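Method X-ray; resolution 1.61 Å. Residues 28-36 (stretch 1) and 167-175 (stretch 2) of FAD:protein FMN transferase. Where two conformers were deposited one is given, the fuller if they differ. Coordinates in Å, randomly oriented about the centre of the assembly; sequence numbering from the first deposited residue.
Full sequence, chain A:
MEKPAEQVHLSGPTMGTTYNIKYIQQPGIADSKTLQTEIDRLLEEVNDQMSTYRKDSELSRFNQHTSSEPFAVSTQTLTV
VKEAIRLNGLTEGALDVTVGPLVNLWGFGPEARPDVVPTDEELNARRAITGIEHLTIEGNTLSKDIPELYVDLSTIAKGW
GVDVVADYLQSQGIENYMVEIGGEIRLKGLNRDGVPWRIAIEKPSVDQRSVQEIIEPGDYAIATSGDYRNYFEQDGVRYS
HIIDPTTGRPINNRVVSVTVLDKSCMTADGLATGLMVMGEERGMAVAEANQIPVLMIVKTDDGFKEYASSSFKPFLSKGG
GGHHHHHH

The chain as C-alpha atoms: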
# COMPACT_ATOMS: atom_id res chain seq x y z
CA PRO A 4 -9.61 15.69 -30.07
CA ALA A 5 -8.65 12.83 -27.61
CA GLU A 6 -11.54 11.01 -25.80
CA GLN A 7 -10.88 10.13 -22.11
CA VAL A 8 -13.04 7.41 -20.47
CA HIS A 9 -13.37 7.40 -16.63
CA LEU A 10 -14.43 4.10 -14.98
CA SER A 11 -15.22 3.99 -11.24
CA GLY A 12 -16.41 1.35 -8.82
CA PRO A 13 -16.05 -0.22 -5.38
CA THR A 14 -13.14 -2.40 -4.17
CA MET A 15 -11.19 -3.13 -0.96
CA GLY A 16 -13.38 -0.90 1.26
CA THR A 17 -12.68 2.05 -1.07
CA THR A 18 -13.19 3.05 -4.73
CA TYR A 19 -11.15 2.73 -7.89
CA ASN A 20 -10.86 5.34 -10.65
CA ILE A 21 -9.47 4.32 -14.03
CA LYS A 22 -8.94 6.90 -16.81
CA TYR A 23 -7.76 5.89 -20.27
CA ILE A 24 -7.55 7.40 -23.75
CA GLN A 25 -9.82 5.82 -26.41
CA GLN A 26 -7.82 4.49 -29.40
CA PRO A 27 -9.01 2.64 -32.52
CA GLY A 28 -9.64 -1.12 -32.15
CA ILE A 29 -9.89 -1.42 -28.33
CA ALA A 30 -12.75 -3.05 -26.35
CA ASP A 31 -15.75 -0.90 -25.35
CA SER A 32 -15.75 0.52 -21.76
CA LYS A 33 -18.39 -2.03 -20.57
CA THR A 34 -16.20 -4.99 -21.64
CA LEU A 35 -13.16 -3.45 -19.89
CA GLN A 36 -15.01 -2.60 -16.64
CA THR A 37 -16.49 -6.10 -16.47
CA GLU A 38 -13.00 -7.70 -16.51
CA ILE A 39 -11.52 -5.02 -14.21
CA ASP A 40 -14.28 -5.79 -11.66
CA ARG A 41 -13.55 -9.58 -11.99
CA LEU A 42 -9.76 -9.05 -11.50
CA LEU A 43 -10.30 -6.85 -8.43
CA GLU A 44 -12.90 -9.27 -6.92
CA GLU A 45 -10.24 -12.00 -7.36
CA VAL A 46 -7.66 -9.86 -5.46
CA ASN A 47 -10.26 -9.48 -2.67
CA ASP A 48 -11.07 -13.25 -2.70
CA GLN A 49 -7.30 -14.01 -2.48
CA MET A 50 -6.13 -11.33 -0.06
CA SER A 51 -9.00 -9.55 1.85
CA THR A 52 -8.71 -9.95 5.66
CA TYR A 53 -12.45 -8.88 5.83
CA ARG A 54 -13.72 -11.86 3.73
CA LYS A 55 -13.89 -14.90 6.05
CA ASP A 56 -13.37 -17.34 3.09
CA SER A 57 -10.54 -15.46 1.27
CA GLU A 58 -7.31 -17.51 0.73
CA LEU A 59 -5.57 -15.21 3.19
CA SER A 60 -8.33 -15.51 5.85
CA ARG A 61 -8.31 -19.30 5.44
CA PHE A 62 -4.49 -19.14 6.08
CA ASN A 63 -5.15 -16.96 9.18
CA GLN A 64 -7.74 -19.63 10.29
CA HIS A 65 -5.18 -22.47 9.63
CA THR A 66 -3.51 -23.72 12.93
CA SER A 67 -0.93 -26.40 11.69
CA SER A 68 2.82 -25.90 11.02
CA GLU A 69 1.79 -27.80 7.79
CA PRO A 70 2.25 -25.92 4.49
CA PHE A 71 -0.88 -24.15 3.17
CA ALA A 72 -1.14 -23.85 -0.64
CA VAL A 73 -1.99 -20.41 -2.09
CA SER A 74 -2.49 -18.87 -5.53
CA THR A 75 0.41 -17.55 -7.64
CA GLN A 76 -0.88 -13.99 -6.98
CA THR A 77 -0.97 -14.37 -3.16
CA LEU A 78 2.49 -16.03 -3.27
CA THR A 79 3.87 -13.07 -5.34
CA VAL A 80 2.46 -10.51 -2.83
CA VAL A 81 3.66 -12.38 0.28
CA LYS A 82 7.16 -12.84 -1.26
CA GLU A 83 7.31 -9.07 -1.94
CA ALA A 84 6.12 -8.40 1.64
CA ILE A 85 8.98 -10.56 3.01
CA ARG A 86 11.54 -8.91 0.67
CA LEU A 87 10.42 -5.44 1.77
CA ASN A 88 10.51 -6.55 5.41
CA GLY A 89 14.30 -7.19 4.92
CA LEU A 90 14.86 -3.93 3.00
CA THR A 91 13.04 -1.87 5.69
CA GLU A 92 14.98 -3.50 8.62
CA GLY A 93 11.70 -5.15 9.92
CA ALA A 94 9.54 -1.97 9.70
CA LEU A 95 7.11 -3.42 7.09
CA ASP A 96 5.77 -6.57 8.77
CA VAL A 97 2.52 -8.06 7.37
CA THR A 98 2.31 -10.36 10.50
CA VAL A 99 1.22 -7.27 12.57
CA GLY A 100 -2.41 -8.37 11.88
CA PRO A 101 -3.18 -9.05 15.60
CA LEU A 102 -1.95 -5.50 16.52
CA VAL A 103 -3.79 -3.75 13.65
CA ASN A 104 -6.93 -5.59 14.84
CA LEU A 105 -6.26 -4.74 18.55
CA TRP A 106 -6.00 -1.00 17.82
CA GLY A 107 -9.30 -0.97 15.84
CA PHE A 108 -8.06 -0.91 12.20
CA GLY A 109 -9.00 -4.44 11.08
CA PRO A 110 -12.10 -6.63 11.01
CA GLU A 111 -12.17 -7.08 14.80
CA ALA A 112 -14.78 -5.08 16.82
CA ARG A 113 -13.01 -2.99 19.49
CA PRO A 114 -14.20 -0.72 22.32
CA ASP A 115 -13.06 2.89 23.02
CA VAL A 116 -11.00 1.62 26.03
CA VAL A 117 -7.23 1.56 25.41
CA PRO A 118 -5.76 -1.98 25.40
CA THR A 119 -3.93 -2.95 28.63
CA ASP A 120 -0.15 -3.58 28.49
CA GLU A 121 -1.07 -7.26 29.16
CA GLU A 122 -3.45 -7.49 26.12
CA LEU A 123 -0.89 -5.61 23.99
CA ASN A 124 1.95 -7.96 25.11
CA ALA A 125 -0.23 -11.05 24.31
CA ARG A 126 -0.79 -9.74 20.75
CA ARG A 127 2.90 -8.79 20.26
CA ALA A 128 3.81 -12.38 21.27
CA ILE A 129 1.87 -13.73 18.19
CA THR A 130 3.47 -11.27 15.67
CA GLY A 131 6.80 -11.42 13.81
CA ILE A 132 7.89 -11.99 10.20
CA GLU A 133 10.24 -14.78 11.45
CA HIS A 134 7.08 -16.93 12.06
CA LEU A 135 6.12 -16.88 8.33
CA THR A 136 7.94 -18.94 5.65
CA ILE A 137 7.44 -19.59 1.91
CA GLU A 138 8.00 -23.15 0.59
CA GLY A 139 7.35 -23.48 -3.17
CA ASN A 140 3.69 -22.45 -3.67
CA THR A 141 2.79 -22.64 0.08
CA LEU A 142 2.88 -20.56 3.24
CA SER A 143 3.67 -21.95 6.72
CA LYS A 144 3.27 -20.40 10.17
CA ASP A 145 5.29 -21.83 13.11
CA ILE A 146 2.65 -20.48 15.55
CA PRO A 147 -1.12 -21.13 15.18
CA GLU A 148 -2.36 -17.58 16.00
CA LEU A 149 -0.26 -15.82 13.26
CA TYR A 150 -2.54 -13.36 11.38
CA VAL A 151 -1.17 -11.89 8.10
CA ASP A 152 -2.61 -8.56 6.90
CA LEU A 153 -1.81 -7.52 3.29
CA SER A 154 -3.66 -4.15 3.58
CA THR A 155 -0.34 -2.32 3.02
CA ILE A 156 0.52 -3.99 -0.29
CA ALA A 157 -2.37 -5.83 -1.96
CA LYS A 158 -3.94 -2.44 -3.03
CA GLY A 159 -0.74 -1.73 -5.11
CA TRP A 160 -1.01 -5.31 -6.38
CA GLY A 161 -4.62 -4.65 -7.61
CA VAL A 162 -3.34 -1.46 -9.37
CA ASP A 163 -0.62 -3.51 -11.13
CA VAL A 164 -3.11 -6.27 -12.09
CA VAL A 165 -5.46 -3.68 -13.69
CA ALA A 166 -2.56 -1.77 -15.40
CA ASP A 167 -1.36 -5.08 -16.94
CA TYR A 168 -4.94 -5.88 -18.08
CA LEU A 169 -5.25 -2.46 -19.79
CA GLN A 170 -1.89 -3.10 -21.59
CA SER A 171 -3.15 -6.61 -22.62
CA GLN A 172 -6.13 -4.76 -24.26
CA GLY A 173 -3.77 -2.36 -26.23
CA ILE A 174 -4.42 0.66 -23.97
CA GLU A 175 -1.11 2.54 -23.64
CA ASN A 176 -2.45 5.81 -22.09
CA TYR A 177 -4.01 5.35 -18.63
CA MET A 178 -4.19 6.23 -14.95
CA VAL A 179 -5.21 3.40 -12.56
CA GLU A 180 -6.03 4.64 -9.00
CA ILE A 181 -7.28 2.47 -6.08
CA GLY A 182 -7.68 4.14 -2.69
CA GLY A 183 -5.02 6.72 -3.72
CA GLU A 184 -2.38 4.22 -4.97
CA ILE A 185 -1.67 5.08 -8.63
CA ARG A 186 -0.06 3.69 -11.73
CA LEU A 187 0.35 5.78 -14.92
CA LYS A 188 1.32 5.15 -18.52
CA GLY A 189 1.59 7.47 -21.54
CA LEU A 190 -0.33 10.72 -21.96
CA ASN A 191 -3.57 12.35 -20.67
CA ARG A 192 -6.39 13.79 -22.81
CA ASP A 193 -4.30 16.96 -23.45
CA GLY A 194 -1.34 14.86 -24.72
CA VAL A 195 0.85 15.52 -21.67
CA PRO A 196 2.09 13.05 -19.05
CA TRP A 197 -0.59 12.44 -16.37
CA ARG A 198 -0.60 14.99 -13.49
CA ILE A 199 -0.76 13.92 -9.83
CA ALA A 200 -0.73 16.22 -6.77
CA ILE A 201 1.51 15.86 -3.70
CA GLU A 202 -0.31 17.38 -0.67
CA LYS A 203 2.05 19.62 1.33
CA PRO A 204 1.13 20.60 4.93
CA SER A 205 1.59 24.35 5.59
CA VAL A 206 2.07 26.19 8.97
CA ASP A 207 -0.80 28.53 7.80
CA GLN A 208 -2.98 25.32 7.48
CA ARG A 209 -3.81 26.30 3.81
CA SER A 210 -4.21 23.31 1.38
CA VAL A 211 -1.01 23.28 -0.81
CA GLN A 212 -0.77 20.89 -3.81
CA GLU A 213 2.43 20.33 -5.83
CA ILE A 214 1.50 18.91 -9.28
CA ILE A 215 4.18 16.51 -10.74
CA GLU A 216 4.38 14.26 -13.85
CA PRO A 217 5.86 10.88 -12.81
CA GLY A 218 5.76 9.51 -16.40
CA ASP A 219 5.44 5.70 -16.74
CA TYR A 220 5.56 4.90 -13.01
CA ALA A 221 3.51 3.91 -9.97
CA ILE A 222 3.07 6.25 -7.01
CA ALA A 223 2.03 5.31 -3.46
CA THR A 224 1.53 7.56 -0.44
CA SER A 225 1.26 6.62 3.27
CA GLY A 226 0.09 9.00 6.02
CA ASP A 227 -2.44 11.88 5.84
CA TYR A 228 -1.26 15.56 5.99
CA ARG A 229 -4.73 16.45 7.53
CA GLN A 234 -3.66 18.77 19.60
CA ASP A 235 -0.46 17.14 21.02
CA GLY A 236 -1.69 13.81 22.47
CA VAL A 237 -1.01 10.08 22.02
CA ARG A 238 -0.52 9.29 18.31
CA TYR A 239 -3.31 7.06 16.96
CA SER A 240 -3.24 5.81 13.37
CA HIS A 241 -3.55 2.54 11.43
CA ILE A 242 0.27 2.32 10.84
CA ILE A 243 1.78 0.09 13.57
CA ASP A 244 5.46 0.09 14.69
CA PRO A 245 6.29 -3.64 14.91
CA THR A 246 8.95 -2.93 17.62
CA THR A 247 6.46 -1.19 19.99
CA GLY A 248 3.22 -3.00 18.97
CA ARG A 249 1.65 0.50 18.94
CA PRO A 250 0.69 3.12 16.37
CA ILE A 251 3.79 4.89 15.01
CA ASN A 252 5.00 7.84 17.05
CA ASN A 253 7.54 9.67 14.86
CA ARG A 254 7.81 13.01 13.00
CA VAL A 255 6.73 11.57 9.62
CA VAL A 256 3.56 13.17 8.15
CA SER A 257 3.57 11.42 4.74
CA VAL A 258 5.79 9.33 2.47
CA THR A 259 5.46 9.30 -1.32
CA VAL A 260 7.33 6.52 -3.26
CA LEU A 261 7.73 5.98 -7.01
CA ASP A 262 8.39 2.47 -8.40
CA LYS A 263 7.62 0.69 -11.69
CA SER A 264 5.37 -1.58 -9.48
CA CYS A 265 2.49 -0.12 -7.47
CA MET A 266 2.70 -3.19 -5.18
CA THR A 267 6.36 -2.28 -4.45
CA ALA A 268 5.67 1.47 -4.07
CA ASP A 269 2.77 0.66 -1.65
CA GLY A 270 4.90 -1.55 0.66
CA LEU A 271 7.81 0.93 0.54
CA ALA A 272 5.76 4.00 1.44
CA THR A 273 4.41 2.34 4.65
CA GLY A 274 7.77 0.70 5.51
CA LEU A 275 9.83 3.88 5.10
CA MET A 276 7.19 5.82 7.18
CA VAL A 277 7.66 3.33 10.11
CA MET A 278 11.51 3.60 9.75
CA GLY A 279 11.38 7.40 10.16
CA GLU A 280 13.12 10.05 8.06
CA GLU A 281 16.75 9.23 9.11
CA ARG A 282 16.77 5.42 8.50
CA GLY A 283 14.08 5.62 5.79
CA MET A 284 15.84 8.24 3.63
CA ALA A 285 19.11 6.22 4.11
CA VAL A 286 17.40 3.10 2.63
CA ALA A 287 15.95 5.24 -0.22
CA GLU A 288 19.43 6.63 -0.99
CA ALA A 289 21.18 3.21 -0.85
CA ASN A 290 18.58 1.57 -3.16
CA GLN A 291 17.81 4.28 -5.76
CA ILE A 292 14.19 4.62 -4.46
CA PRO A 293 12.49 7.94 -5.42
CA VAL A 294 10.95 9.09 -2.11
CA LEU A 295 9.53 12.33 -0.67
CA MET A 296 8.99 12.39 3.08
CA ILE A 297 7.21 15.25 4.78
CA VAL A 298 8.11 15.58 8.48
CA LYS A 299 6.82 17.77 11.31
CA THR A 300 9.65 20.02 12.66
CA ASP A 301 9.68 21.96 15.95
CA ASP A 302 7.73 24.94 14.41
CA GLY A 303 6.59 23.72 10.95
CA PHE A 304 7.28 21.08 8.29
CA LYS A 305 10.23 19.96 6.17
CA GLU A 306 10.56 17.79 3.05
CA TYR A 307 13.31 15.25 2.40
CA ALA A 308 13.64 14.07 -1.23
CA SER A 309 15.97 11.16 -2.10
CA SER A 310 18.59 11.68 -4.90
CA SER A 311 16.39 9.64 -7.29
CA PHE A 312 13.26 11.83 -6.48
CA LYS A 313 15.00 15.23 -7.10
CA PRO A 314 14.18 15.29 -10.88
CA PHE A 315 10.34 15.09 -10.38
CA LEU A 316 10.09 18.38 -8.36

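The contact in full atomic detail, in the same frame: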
# COMPACT_ATOMS: atom_id res chain seq x y z
N GLY A 28 -9.77 0.35 -32.23
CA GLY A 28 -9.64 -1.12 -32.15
C GLY A 28 -9.64 -1.67 -30.73
O GLY A 28 -9.40 -2.88 -30.56
N ILE A 29 -9.86 -0.86 -29.71
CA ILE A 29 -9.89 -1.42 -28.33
C ILE A 29 -11.33 -1.77 -27.93
O ILE A 29 -12.28 -1.22 -28.50
CB ILE A 29 -9.21 -0.48 -27.33
CG1 ILE A 29 -10.01 0.80 -27.10
CG2 ILE A 29 -7.78 -0.17 -27.73
CD1 ILE A 29 -9.47 1.60 -25.93
N ALA A 30 -11.46 -2.68 -26.96
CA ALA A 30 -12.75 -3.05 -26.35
C ALA A 30 -13.50 -1.80 -25.89
O ALA A 30 -12.87 -0.79 -25.47
CB ALA A 30 -12.50 -4.01 -25.23
N ASP A 31 -14.82 -1.90 -25.92
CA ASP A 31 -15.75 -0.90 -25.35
C ASP A 31 -15.54 -0.86 -23.83
O ASP A 31 -15.10 -1.87 -23.22
CB ASP A 31 -17.19 -1.26 -25.70
CG ASP A 31 -17.54 -2.64 -25.18
OD1 ASP A 31 -18.33 -2.71 -24.24
OD2 ASP A 31 -16.99 -3.65 -25.72
N SER A 32 -15.94 0.25 -23.21
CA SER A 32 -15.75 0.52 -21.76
C SER A 32 -16.48 -0.54 -20.91
O SER A 32 -15.95 -0.95 -19.86
CB SER A 32 -16.21 1.90 -21.42
OG SER A 32 -17.59 2.06 -21.68
N LYS A 33 -17.65 -1.03 -21.36
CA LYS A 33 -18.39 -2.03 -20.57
C LYS A 33 -17.56 -3.30 -20.48
O LYS A 33 -17.50 -3.88 -19.42
CB LYS A 33 -19.75 -2.38 -21.16
CG LYS A 33 -20.67 -3.09 -20.17
CD LYS A 33 -22.13 -3.16 -20.62
CE LYS A 33 -22.48 -4.41 -21.41
NZ LYS A 33 -22.47 -5.63 -20.57
N THR A 34 -17.03 -3.77 -21.60
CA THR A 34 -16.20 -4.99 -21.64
C THR A 34 -15.03 -4.83 -20.67
O THR A 34 -14.74 -5.74 -19.89
CB THR A 34 -15.68 -5.25 -23.06
OG1 THR A 34 -16.83 -5.48 -23.87
CG2 THR A 34 -14.73 -6.44 -23.13
N LEU A 35 -14.35 -3.70 -20.75
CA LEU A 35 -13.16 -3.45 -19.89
C LEU A 35 -13.58 -3.43 -18.43
O LEU A 35 -12.84 -4.00 -17.60
CB LEU A 35 -12.52 -2.11 -20.27
CG LEU A 35 -11.90 -2.07 -21.66
CD1 LEU A 35 -11.55 -0.62 -22.02
CD2 LEU A 35 -10.68 -2.95 -21.76
N GLN A 36 -14.65 -2.72 -18.07
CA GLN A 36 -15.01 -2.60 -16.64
C GLN A 36 -15.40 -3.96 -16.08
O GLN A 36 -15.12 -4.27 -14.93
CB GLN A 36 -16.16 -1.63 -16.41
CG GLN A 36 -16.38 -1.30 -14.94
CD GLN A 36 -17.04 0.04 -14.75
OE1 GLN A 36 -17.83 0.47 -15.58
NE2 GLN A 36 -16.77 0.68 -13.62
N ASP A 167 -1.78 -4.03 -15.98
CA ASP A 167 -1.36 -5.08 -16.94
C ASP A 167 -2.53 -5.50 -17.82
O ASP A 167 -2.28 -5.76 -19.02
CB ASP A 167 -0.81 -6.31 -16.24
CG ASP A 167 0.52 -6.09 -15.55
OD1 ASP A 167 1.13 -5.02 -15.73
OD2 ASP A 167 0.94 -7.00 -14.85
N TYR A 168 -3.73 -5.57 -17.28
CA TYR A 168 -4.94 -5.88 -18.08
C TYR A 168 -5.13 -4.79 -19.16
O TYR A 168 -5.42 -5.12 -20.35
CB TYR A 168 -6.19 -6.04 -17.21
CG TYR A 168 -7.44 -6.13 -18.04
CD1 TYR A 168 -7.67 -7.20 -18.87
CD2 TYR A 168 -8.38 -5.10 -18.09
CE1 TYR A 168 -8.81 -7.30 -19.63
CE2 TYR A 168 -9.51 -5.17 -18.88
CZ TYR A 168 -9.72 -6.27 -19.69
OH TYR A 168 -10.84 -6.31 -20.46
N LEU A 169 -5.02 -3.52 -18.79
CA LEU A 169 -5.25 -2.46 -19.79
C LEU A 169 -4.21 -2.61 -20.92
O LEU A 169 -4.60 -2.49 -22.09
CB LEU A 169 -5.21 -1.09 -19.14
CG LEU A 169 -6.34 -0.79 -18.17
CD1 LEU A 169 -6.12 0.60 -17.58
CD2 LEU A 169 -7.70 -0.84 -18.86
N GLN A 170 -2.96 -2.87 -20.57
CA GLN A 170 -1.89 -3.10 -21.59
C GLN A 170 -2.27 -4.28 -22.47
O GLN A 170 -2.08 -4.20 -23.71
CB GLN A 170 -0.57 -3.27 -20.85
CG GLN A 170 -0.10 -1.96 -20.28
CD GLN A 170 1.22 -2.01 -19.56
OE1 GLN A 170 1.59 -1.02 -18.93
NE2 GLN A 170 1.94 -3.14 -19.67
N SER A 171 -2.77 -5.38 -21.88
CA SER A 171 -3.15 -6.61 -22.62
C SER A 171 -4.24 -6.25 -23.63
O SER A 171 -4.33 -6.91 -24.67
CB SER A 171 -3.59 -7.71 -21.68
OG SER A 171 -4.96 -7.58 -21.33
N GLN A 172 -5.02 -5.20 -23.37
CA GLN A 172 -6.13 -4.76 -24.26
C GLN A 172 -5.65 -3.65 -25.23
O GLN A 172 -6.53 -3.10 -25.96
CB GLN A 172 -7.29 -4.30 -23.36
CG GLN A 172 -7.99 -5.44 -22.64
CD GLN A 172 -8.71 -6.36 -23.59
OE1 GLN A 172 -9.40 -5.91 -24.48
NE2 GLN A 172 -8.55 -7.66 -23.42
N GLY A 173 -4.35 -3.33 -25.28
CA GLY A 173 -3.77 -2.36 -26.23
C GLY A 173 -4.08 -0.94 -25.83
O GLY A 173 -4.02 -0.06 -26.68
N ILE A 174 -4.23 -0.72 -24.52
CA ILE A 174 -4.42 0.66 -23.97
C ILE A 174 -3.09 1.13 -23.38
O ILE A 174 -2.68 0.58 -22.36
CB ILE A 174 -5.56 0.67 -22.94
CG1 ILE A 174 -6.87 0.23 -23.60
CG2 ILE A 174 -5.74 2.00 -22.24
CD1 ILE A 174 -7.92 -0.15 -22.61
N GLU A 175 -2.49 2.13 -24.00
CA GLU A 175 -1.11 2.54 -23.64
C GLU A 175 -1.15 3.90 -22.97
O GLU A 175 -0.08 4.34 -22.56
CB GLU A 175 -0.20 2.43 -24.86
CG GLU A 175 -0.13 1.00 -25.43
CD GLU A 175 0.23 -0.19 -24.52
OE1 GLU A 175 0.99 -0.03 -23.57
OE2 GLU A 175 -0.22 -1.35 -24.79
O HOH W 1 -8.97 -4.16 -26.32

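How do the two backbones lie against each other? Stretch 1 is a loop that turns into a helix at Ser32, whereas stretch 2 is the last part of a helix that gives way to a loop after Ser171. The backbones come nearest between Ile29 and Gln172, whose CA atoms are 6.5 Å apart; further on, Leu35 CA and Leu169 CA are separated by 8.0 Å. That spacing leaves room for side chains between the segments, and no direct hydrogen bond crosses from one to the other.

Which apolar side chains fill the gap? Leu35, buried and the most extensively covered residue of the contact, supplies much of the packing. Its CA-to-CB bond points sideways, but its m,t rotamer carries the end of the side chain nearer to stretch 2. There Leu35 CD1 lies 3.7 Å from Ile174 CD1, while Leu35 CD2 lies 3.8 Å from Tyr168 CE2 and also 3.8 Å from Gln172 CG, the aliphatic part of a polar side chain. The CA-to-CB bond of Ile29 points toward the other stretch, and its side chain reaches the same isoleucine, with Ile29 CD1 3.8 Å from Ile174 CG1. Ile174 thus meets both Ile29 and Leu35, and these van der Waals separations mark close packing that keeps hydrocarbon surface from water.

What joins the polar groups if no direct hydrogen bond does? A single water bridges the stretches. The water oxygen accepts from Ala30 N at 3.0 Å and donates both to Gln172 O at 2.7 Å and to Gln172 OE1 at 2.6 Å. Gln172 can offer both acceptors because its m,m side chain folds so that OE1 and its own carbonyl oxygen face the same water. The methyl of Ala30 sits beside this site, Ala30 CB being 3.7 Å from Gln172 OE1, and Ile29 CG2 lies 3.6 Å from Gln172 O; these two are packing contacts.

What shapes each stretch for this meeting? In stretch 1, Asp31 caps the helix: Thr34 N donates to Asp31 OD1 at 3.1 Å, and Thr34 OG1 donates to Asp31 OD2 at 2.6 Å. Using both carboxylate oxygens, the aspartate ties down the first turn, which leads into Leu35. In stretch 2, Gln172 is the first residue to leave helical geometry, and Gly173 follows with a positive phi, a conformation glycine adopts easily. Ile174 N then donates back to Leu169 O at 3.0 Å, holding the turn against the helix end while the CA-to-CB bond of Ile174 points toward stretch 1.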